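Local coordinates for protein aspartate aminotransferase, cytoplasmic (Schizosaccharomyces pombe 972h-, PDB 6JPK) that catalyses the pyridoxal 5'-phosphate-dependent transfer of an amino group from L-aspartate to 2-oxoglutarate, giving oxaloacetate and L-glutamate, as a homodimer, at residues A[131-136]-A[152-157]; A[181-186]-A[212-217]. The protein carries 1 engineered substitution. All blocks are in the same frame, centred on the assembly; numbering follows the deposited sequence.

Interaction 1: residues A[131-136]-A[152-157]; sequences VYISNP and VETYPY. Engineered in segment 152-157: Glu153 (natural residue Asp).
Val131 meets Val152 side by side, CG1 of the first 3.7 Å from CG2 of the second, while Val131 O accepts the amide of Glu153 in a nearly straight bond (171° at the hydrogen). Next, Tyr132 lays one ring face over the engineered Glu153 (Asp in the natural protein): Glu153 CB sits 3.6 Å from the Tyr132 ring centroid, 13° off the normal, a CH-pi contact. The Glu153 carboxylate leads away, its OE2 hydrogen-bonded to His130. Ile133 makes two backbone bonds to the one strand, N to Glu153 O and O from Tyr155 N, and its CD1 reaches across to Val152 CG1 at 3.5 Å. The parallel register closes a beta-alpha-beta unit in which helix 140-147 covers the face carrying Val131, Ile133, Val152 and Thr154. At Ser134 the ring comes from the other strand. With CG between its own N and carbonyl carbon (chi1 53°), the Tyr155 ring lies against Ser134, whose CA makes a CH-pi contact over one face, 3.6 Å from the centroid, with Tyr132 O in plane at the ring edge; Tyr155 OH bonds to Leu184 O. An alanine here would remove the ring and hydroxyl, which would probably leave a gap against Ser134 and Leu184 O without this partner. Asn135 N donates to Tyr155 O at 2.8 Å, and the cis peptide bond to Pro136 follows, where Pro136 O accepts Ser134 OG at 2.7 Å.

Interaction 2: residues A[181-186]-A[212-217]; sequences SIFLLH and RKHLVV
Phe183 CE1 lies over one face of the His214 ring, displaced toward its rim and 3.4 Å from His214 CD2. The two rings are inclined at 36° with centroids 4.7 Å apart, so the pair is oblique. Arg212 CB covers the opposite imidazole face, which leaves the ring clamped between two carbon contacts. Its nitrogens are engaged too. ND1 accepts a weak bond from Ser181 N, at the ring edge and bent to 125° at the hydrogen, whereas NE2 is bonded to Ile174 O; that second bond implies a proton on NE2 and, with ND1 as acceptor, is consistent with a neutral imidazole. The backbone position of His214 sets its CB 3.2 Å from Ser181 O. This is the far end of a parallel beta-alpha-beta crossover, where helix 199-211 hands over to strand 215-220: the helix ends in a Schellman motif with Lys213 at positive phi, and the chain then runs beside strand 182-186. Four backbone bonds follow, Leu215 N to Ser181 O, Phe183 N to Leu215 O, Val217 N to Phe183 O and Leu185 N to Val217 O, the last three nearly straight. Ile182 and Val217 lie alongside each other, CG2 to CG2 at 4.0 Å, on the face packed against Ile119 of helix 107-127. Leu184 CD2 comes within 4.1 Å of Val217 CG1 on that same face. On the other, Leu185 CD1 crosses to Val216 CG1 at 3.8 Å, and Leu209 of helix 199-211 touches both side chains as well as Phe183 and His214. Beyond the subunit, Tyr4 of the second subunit packs on Leu215 and hydrogen-bonds through its hydroxyl to His214 O.

Interactions 1 and 2 are two parallel pairings in one mixed sheet, their centres 11 Å apart, separated by the pairing of strands 131-135 and 182-186. Two probable hydrogen bonds tie them directly: Tyr132 N to Ile182 O at 2.6 Å, and Tyr155 OH to Leu184 O at 2.8 Å. The Tyr132 and Phe183 rings stack, so Phe183 links His214 of interaction 2 to the aromatic face of interaction 1. Strand order runs 215-220, 182-186, 131-135, 152-159. The substrate site is near: the Ser134 side chain lies about 8 Å from those of Trp138 and Asn191, which probably bind L-aspartate, as in relatives, and the Leu184 side chain about 7 Å from that of Trp138.

Interaction 1: residues A[131-136]-A[152-157]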
ATOM      1  N   VAL A 131     -11.653   4.794 -20.817  1.00  8.61           N
ATOM      2  CA  VAL A 131     -11.533   3.403 -20.395  1.00  8.29           C
ATOM      3  C   VAL A 131     -12.925   2.782 -20.365  1.00 11.60           C
ATOM      4  O   VAL A 131     -13.894   3.414 -19.924  1.00  8.29           O
ATOM      5  CB  VAL A 131     -10.814   3.245 -19.035  1.00  7.97           C
ATOM      6  CG1 VAL A 131     -11.543   3.987 -17.913  1.00  7.89           C
ATOM      7  CG2 VAL A 131     -10.660   1.746 -18.679  1.00  7.70           C
ATOM      8  N   TYR A 132     -13.023   1.551 -20.868  1.00  8.19           N
ATOM      9  CA  TYR A 132     -14.267   0.800 -20.934  1.00  9.19           C
ATOM     10  C   TYR A 132     -14.209  -0.357 -19.945  1.00  7.84           C
ATOM     11  O   TYR A 132     -13.276  -1.163 -19.980  1.00  7.72           O
ATOM     12  CB  TYR A 132     -14.526   0.265 -22.345  1.00  8.43           C
ATOM     13  CG  TYR A 132     -15.029   1.306 -23.318  1.00 11.56           C
ATOM     14  CD1 TYR A 132     -14.187   2.319 -23.774  1.00  9.03           C
ATOM     15  CD2 TYR A 132     -16.342   1.271 -23.793  1.00  9.02           C
ATOM     16  CE1 TYR A 132     -14.636   3.273 -24.669  1.00  9.43           C
ATOM     17  CE2 TYR A 132     -16.804   2.223 -24.691  1.00  9.42           C
ATOM     18  CZ  TYR A 132     -15.943   3.223 -25.120  1.00 12.44           C
ATOM     19  OH  TYR A 132     -16.377   4.172 -26.012  1.00 11.16           O
ATOM     20  N   ILE A 133     -15.214  -0.432 -19.075  1.00  7.73           N
ATOM     21  CA  ILE A 133     -15.339  -1.472 -18.067  1.00  7.46           C
ATOM     22  C   ILE A 133     -16.668  -2.190 -18.275  1.00  7.54           C
ATOM     23  O   ILE A 133     -17.604  -1.648 -18.860  1.00  7.76           O
ATOM     24  CB  ILE A 133     -15.256  -0.886 -16.647  1.00  8.84           C
ATOM     25  CG1 ILE A 133     -16.537  -0.095 -16.347  1.00  7.40           C
ATOM     26  CG2 ILE A 133     -14.032   0.015 -16.521  1.00  9.02           C
ATOM     27  CD1 ILE A 133     -16.497   0.630 -15.022  1.00  7.28           C
ATOM     28  N   SER A 134     -16.750  -3.432 -17.789  1.00  7.38           N
ATOM     29  CA  SER A 134     -17.955  -4.209 -18.036  1.00  7.49           C
ATOM     30  C   SER A 134     -19.127  -3.649 -17.226  1.00  9.31           C
ATOM     31  O   SER A 134     -18.954  -3.065 -16.151  1.00  7.37           O
ATOM     32  CB  SER A 134     -17.735  -5.691 -17.701  1.00  7.36           C
ATOM     33  OG  SER A 134     -17.531  -5.902 -16.309  1.00  7.14           O
ATOM     34  N   ASN A 135     -20.329  -3.822 -17.765  1.00  7.72           N
ATOM     35  CA  ASN A 135     -21.553  -3.466 -17.054  1.00  8.05           C
ATOM     36  C   ASN A 135     -22.323  -4.738 -16.728  1.00  7.78           C
ATOM     37  O   ASN A 135     -22.970  -5.314 -17.618  1.00 11.77           O
ATOM     38  CB  ASN A 135     -22.406  -2.519 -17.904  1.00 10.39           C
ATOM     39  CG  ASN A 135     -23.590  -1.961 -17.135  1.00 20.17           C
ATOM     40  OD1 ASN A 135     -23.717  -2.174 -15.926  1.00 19.64           O
ATOM     41  ND2 ASN A 135     -24.456  -1.238 -17.829  1.00 21.10           N
ATOM     42  N   PRO A 136     -22.288  -5.239 -15.472  1.00 12.48           N
ATOM     43  CA  PRO A 136     -21.649  -4.667 -14.278  1.00 11.74           C
ATOM     44  C   PRO A 136     -20.189  -5.068 -14.082  1.00  8.26           C
ATOM     45  O   PRO A 136     -19.690  -5.966 -14.772  1.00  8.47           O
ATOM     46  CB  PRO A 136     -22.490  -5.253 -13.134  1.00 12.20           C
ATOM     47  CG  PRO A 136     -22.815  -6.642 -13.646  1.00  7.44           C
ATOM     48  CD  PRO A 136     -23.054  -6.456 -15.139  1.00  7.64           C
ATOM     49  N   VAL A 152     -14.770   7.174 -17.900  1.00  8.60           N
ATOM     50  CA  VAL A 152     -15.132   5.761 -17.836  1.00  8.35           C
ATOM     51  C   VAL A 152     -16.406   5.543 -18.649  1.00 11.78           C
ATOM     52  O   VAL A 152     -17.409   6.236 -18.452  1.00 11.53           O
ATOM     53  CB  VAL A 152     -15.314   5.308 -16.373  1.00  8.41           C
ATOM     54  CG1 VAL A 152     -15.847   3.868 -16.293  1.00  7.82           C
ATOM     55  CG2 VAL A 152     -13.978   5.448 -15.599  1.00  7.84           C
ATOM     56  N   GLU A 153     -16.349   4.613 -19.592  1.00 13.56           N
ATOM     57  CA  GLU A 153     -17.502   4.141 -20.341  1.00 11.89           C
ATOM     58  C   GLU A 153     -17.729   2.682 -19.970  1.00 12.58           C
ATOM     59  O   GLU A 153     -16.920   2.073 -19.260  1.00  8.73           O
ATOM     60  CB  GLU A 153     -17.272   4.296 -21.853  1.00  9.86           C
ATOM     61  CG  GLU A 153     -16.767   5.664 -22.269  1.00 13.32           C
ATOM     62  CD  GLU A 153     -17.873   6.719 -22.311  1.00 19.28           C
ATOM     63  OE1 GLU A 153     -19.053   6.366 -22.074  1.00 14.18           O
ATOM     64  OE2 GLU A 153     -17.559   7.903 -22.588  1.00 22.12           O
ATOM     65  N   THR A 154     -18.829   2.102 -20.444  1.00  8.60           N
ATOM     66  CA  THR A 154     -19.060   0.694 -20.152  1.00 11.43           C
ATOM     67  C   THR A 154     -19.323  -0.072 -21.443  1.00 10.87           C
ATOM     68  O   THR A 154     -19.703   0.496 -22.472  1.00  9.46           O
ATOM     69  CB  THR A 154     -20.227   0.464 -19.155  1.00 10.93           C
ATOM     70  OG1 THR A 154     -21.467   0.759 -19.784  1.00 10.94           O
ATOM     71  CG2 THR A 154     -20.097   1.352 -17.916  1.00 12.26           C
ATOM     72  N   TYR A 155     -19.067  -1.376 -21.382  1.00  8.90           N
ATOM     73  CA  TYR A 155     -19.574  -2.275 -22.392  1.00 10.44           C
ATOM     74  C   TYR A 155     -20.584  -3.226 -21.760  1.00 10.72           C
ATOM     75  O   TYR A 155     -20.460  -3.557 -20.575  1.00  9.96           O
ATOM     76  CB  TYR A 155     -18.454  -3.075 -23.082  1.00 10.97           C
ATOM     77  CG  TYR A 155     -17.492  -3.832 -22.183  1.00  8.58           C
ATOM     78  CD1 TYR A 155     -17.708  -5.170 -21.877  1.00  8.13           C
ATOM     79  CD2 TYR A 155     -16.346  -3.218 -21.679  1.00  8.08           C
ATOM     80  CE1 TYR A 155     -16.829  -5.873 -21.071  1.00  7.86           C
ATOM     81  CE2 TYR A 155     -15.463  -3.911 -20.864  1.00  7.81           C
ATOM     82  CZ  TYR A 155     -15.699  -5.243 -20.579  1.00  8.36           C
ATOM     83  OH  TYR A 155     -14.821  -5.941 -19.786  1.00  7.48           O
ATOM     84  N   PRO A 156     -21.634  -3.600 -22.490  1.00 11.71           N
ATOM     85  CA  PRO A 156     -22.640  -4.521 -21.937  1.00 12.82           C
ATOM     86  C   PRO A 156     -22.012  -5.859 -21.573  1.00 12.83           C
ATOM     87  O   PRO A 156     -21.085  -6.330 -22.239  1.00  8.78           O
ATOM     88  CB  PRO A 156     -23.650  -4.676 -23.085  1.00 12.74           C
ATOM     89  CG  PRO A 156     -23.440  -3.474 -23.944  1.00 14.42           C
ATOM     90  CD  PRO A 156     -21.979  -3.142 -23.842  1.00 10.41           C
ATOM     91  N   TYR A 157     -22.512  -6.471 -20.496  1.00 11.29           N
ATOM     92  CA  TYR A 157     -21.950  -7.752 -20.079  1.00 12.70           C
ATOM     93  C   TYR A 157     -23.014  -8.747 -19.616  1.00 11.17           C
ATOM     94  O   TYR A 157     -23.025  -9.898 -20.058  1.00  9.47           O
ATOM     95  CB  TYR A 157     -20.900  -7.554 -18.975  1.00  7.86           C
ATOM     96  CG  TYR A 157     -19.996  -8.750 -18.878  1.00  9.15           C
ATOM     97  CD1 TYR A 157     -20.301  -9.810 -18.026  1.00  9.76           C
ATOM     98  CD2 TYR A 157     -18.868  -8.854 -19.684  1.00  7.76           C
ATOM     99  CE1 TYR A 157     -19.492 -10.931 -17.963  1.00  9.82           C
ATOM    100  CE2 TYR A 157     -18.046  -9.976 -19.630  1.00 10.77           C
ATOM    101  CZ  TYR A 157     -18.361 -11.009 -18.766  1.00 10.17           C
ATOM    102  OH  TYR A 157     -17.553 -12.127 -18.703  1.00  9.44           O
TER

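Interaction 2: residues A[181-186]-A[212-217]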
ATOM      1  N   SER A 181      -9.239   3.137 -27.619  1.00 10.10           N
ATOM      2  CA  SER A 181      -9.812   3.170 -26.281  1.00  9.71           C
ATOM      3  C   SER A 181      -9.171   2.086 -25.411  1.00  9.82           C
ATOM      4  O   SER A 181      -8.560   1.138 -25.902  1.00  9.30           O
ATOM      5  CB  SER A 181     -11.329   2.970 -26.327  1.00  9.71           C
ATOM      6  OG  SER A 181     -11.958   3.992 -27.082  1.00 10.12           O
ATOM      7  N   ILE A 182      -9.305   2.249 -24.103  1.00  8.97           N
ATOM      8  CA  ILE A 182      -8.757   1.312 -23.132  1.00  8.59           C
ATOM      9  C   ILE A 182      -9.867   0.370 -22.706  1.00  8.78           C
ATOM     10  O   ILE A 182     -10.960   0.824 -22.338  1.00  8.36           O
ATOM     11  CB  ILE A 182      -8.187   2.055 -21.916  1.00  8.40           C
ATOM     12  CG1 ILE A 182      -7.189   3.120 -22.364  1.00  8.68           C
ATOM     13  CG2 ILE A 182      -7.598   1.068 -20.914  1.00  8.06           C
ATOM     14  CD1 ILE A 182      -7.184   4.342 -21.459  1.00  8.65           C
ATOM     15  N   PHE A 183      -9.605  -0.938 -22.750  1.00  8.25           N
ATOM     16  CA  PHE A 183     -10.603  -1.930 -22.367  1.00  8.08           C
ATOM     17  C   PHE A 183     -10.075  -2.736 -21.193  1.00 14.86           C
ATOM     18  O   PHE A 183      -8.990  -3.334 -21.275  1.00  7.73           O
ATOM     19  CB  PHE A 183     -10.988  -2.839 -23.539  1.00  8.28           C
ATOM     20  CG  PHE A 183     -12.135  -2.301 -24.349  1.00  9.40           C
ATOM     21  CD1 PHE A 183     -11.929  -1.291 -25.280  1.00  8.88           C
ATOM     22  CD2 PHE A 183     -13.420  -2.777 -24.159  1.00  9.37           C
ATOM     23  CE1 PHE A 183     -12.978  -0.762 -26.005  1.00  9.16           C
ATOM     24  CE2 PHE A 183     -14.486  -2.259 -24.889  1.00  8.79           C
ATOM     25  CZ  PHE A 183     -14.262  -1.248 -25.817  1.00  9.12           C
ATOM     26  N   LEU A 184     -10.845  -2.739 -20.104  1.00  7.54           N
ATOM     27  CA  LEU A 184     -10.512  -3.449 -18.874  1.00 12.79           C
ATOM     28  C   LEU A 184     -11.253  -4.780 -18.910  1.00 11.31           C
ATOM     29  O   LEU A 184     -12.484  -4.815 -18.802  1.00 11.15           O
ATOM     30  CB  LEU A 184     -10.915  -2.621 -17.655  1.00 17.32           C
ATOM     31  CG  LEU A 184     -10.022  -2.601 -16.417  1.00 27.66           C
ATOM     32  CD1 LEU A 184     -10.803  -2.053 -15.219  1.00 29.10           C
ATOM     33  CD2 LEU A 184      -9.418  -3.968 -16.105  1.00 24.26           C
ATOM     34  N   LEU A 185     -10.510  -5.868 -19.078  1.00  9.35           N
ATOM     35  CA  LEU A 185     -11.070  -7.198 -19.281  1.00  7.22           C
ATOM     36  C   LEU A 185     -10.822  -8.070 -18.060  1.00 10.48           C
ATOM     37  O   LEU A 185      -9.743  -8.021 -17.461  1.00 10.14           O
ATOM     38  CB  LEU A 185     -10.441  -7.861 -20.510  1.00  7.43           C
ATOM     39  CG  LEU A 185     -10.534  -7.047 -21.808  1.00 12.63           C
ATOM     40  CD1 LEU A 185      -9.790  -7.742 -22.940  1.00  8.83           C
ATOM     41  CD2 LEU A 185     -12.003  -6.792 -22.194  1.00 12.53           C
ATOM     42  N   HIS A 186     -11.823  -8.874 -17.698  1.00  9.77           N
ATOM     43  CA  HIS A 186     -11.691  -9.861 -16.631  1.00  7.43           C
ATOM     44  C   HIS A 186     -11.146 -11.147 -17.245  1.00  8.50           C
ATOM     45  O   HIS A 186     -11.774 -11.713 -18.147  1.00 11.08           O
ATOM     46  CB  HIS A 186     -13.040 -10.135 -15.960  1.00  9.93           C
ATOM     47  CG  HIS A 186     -13.690  -8.930 -15.344  1.00 11.72           C
ATOM     48  ND1 HIS A 186     -14.067  -8.888 -14.016  1.00 13.06           N
ATOM     49  CD2 HIS A 186     -14.062  -7.739 -15.878  1.00 11.71           C
ATOM     50  CE1 HIS A 186     -14.622  -7.714 -13.756  1.00 12.39           C
ATOM     51  NE2 HIS A 186     -14.626  -6.997 -14.868  1.00  9.34           N
ATOM     52  N   ARG A 212      -9.777  -2.424 -33.864  1.00 11.47           N
ATOM     53  CA  ARG A 212      -9.969  -1.053 -33.411  1.00 12.15           C
ATOM     54  C   ARG A 212      -8.755  -0.495 -32.680  1.00 14.60           C
ATOM     55  O   ARG A 212      -8.805   0.648 -32.208  1.00 11.25           O
ATOM     56  CB  ARG A 212     -11.200  -0.962 -32.506  1.00 11.15           C
ATOM     57  CG  ARG A 212     -12.517  -1.217 -33.227  1.00 11.60           C
ATOM     58  CD  ARG A 212     -12.743  -0.197 -34.340  1.00 16.17           C
ATOM     59  NE  ARG A 212     -13.263   1.066 -33.814  1.00 16.39           N
ATOM     60  CZ  ARG A 212     -13.465   2.160 -34.544  1.00 17.37           C
ATOM     61  NH1 ARG A 212     -13.170   2.172 -35.848  1.00 16.91           N
ATOM     62  NH2 ARG A 212     -13.957   3.250 -33.972  1.00 17.45           N
ATOM     63  N   LYS A 213      -7.677  -1.274 -32.566  1.00 11.15           N
ATOM     64  CA  LYS A 213      -6.414  -0.811 -31.982  1.00 11.03           C
ATOM     65  C   LYS A 213      -6.594  -0.355 -30.535  1.00 10.58           C
ATOM     66  O   LYS A 213      -5.929   0.583 -30.086  1.00 10.58           O
ATOM     67  CB  LYS A 213      -5.786   0.313 -32.821  1.00 14.30           C
ATOM     68  CG  LYS A 213      -5.781   0.040 -34.325  1.00 25.94           C
ATOM     69  CD  LYS A 213      -5.059   1.156 -35.081  1.00 32.30           C
ATOM     70  CE  LYS A 213      -5.322   1.073 -36.577  1.00 41.65           C
ATOM     71  NZ  LYS A 213      -4.917  -0.250 -37.130  1.00 46.58           N
ATOM     72  N   HIS A 214      -7.501  -1.004 -29.804  1.00 10.24           N
ATOM     73  CA  HIS A 214      -7.716  -0.669 -28.407  1.00  9.83           C
ATOM     74  C   HIS A 214      -6.538  -1.144 -27.561  1.00  9.57           C
ATOM     75  O   HIS A 214      -5.817  -2.070 -27.931  1.00  9.59           O
ATOM     76  CB  HIS A 214      -9.011  -1.305 -27.889  1.00  9.58           C
ATOM     77  CG  HIS A 214     -10.253  -0.798 -28.559  1.00 10.58           C
ATOM     78  ND1 HIS A 214     -10.447   0.533 -28.873  1.00 10.11           N
ATOM     79  CD2 HIS A 214     -11.370  -1.449 -28.967  1.00  9.91           C
ATOM     80  CE1 HIS A 214     -11.629   0.674 -29.448  1.00 10.33           C
ATOM     81  NE2 HIS A 214     -12.208  -0.512 -29.511  1.00 10.21           N
ATOM     82  N   LEU A 215      -6.349  -0.489 -26.419  1.00  9.29           N
ATOM     83  CA  LEU A 215      -5.333  -0.882 -25.449  1.00  9.02           C
ATOM     84  C   LEU A 215      -5.969  -1.794 -24.397  1.00  9.22           C
ATOM     85  O   LEU A 215      -6.999  -1.444 -23.807  1.00  8.48           O
ATOM     86  CB  LEU A 215      -4.712   0.358 -24.795  1.00  9.00           C
ATOM     87  CG  LEU A 215      -3.776   0.083 -23.619  1.00 12.92           C
ATOM     88  CD1 LEU A 215      -2.610  -0.773 -24.083  1.00  8.82           C
ATOM     89  CD2 LEU A 215      -3.276   1.381 -23.006  1.00 13.20           C
ATOM     90  N   VAL A 216      -5.359  -2.955 -24.158  1.00  8.49           N
ATOM     91  CA  VAL A 216      -5.960  -3.999 -23.323  1.00  8.20           C
ATOM     92  C   VAL A 216      -5.296  -4.028 -21.949  1.00  7.91           C
ATOM     93  O   VAL A 216      -4.058  -4.060 -21.843  1.00  7.94           O
ATOM     94  CB  VAL A 216      -5.866  -5.371 -24.014  1.00  8.30           C
ATOM     95  CG1 VAL A 216      -6.239  -6.483 -23.042  1.00 10.11           C
ATOM     96  CG2 VAL A 216      -6.792  -5.404 -25.245  1.00  8.58           C
ATOM     97  N   VAL A 217      -6.124  -4.018 -20.900  1.00  7.66           N
ATOM     98  CA  VAL A 217      -5.718  -4.236 -19.513  1.00 11.38           C
ATOM     99  C   VAL A 217      -6.513  -5.430 -18.986  1.00 11.02           C
ATOM    100  O   VAL A 217      -7.745  -5.370 -18.910  1.00  7.18           O
ATOM    101  CB  VAL A 217      -5.971  -3.001 -18.628  1.00  7.28           C
ATOM    102  CG1 VAL A 217      -5.512  -3.267 -17.192  1.00  7.03           C
ATOM    103  CG2 VAL A 217      -5.311  -1.759 -19.215  1.00  8.89           C
TER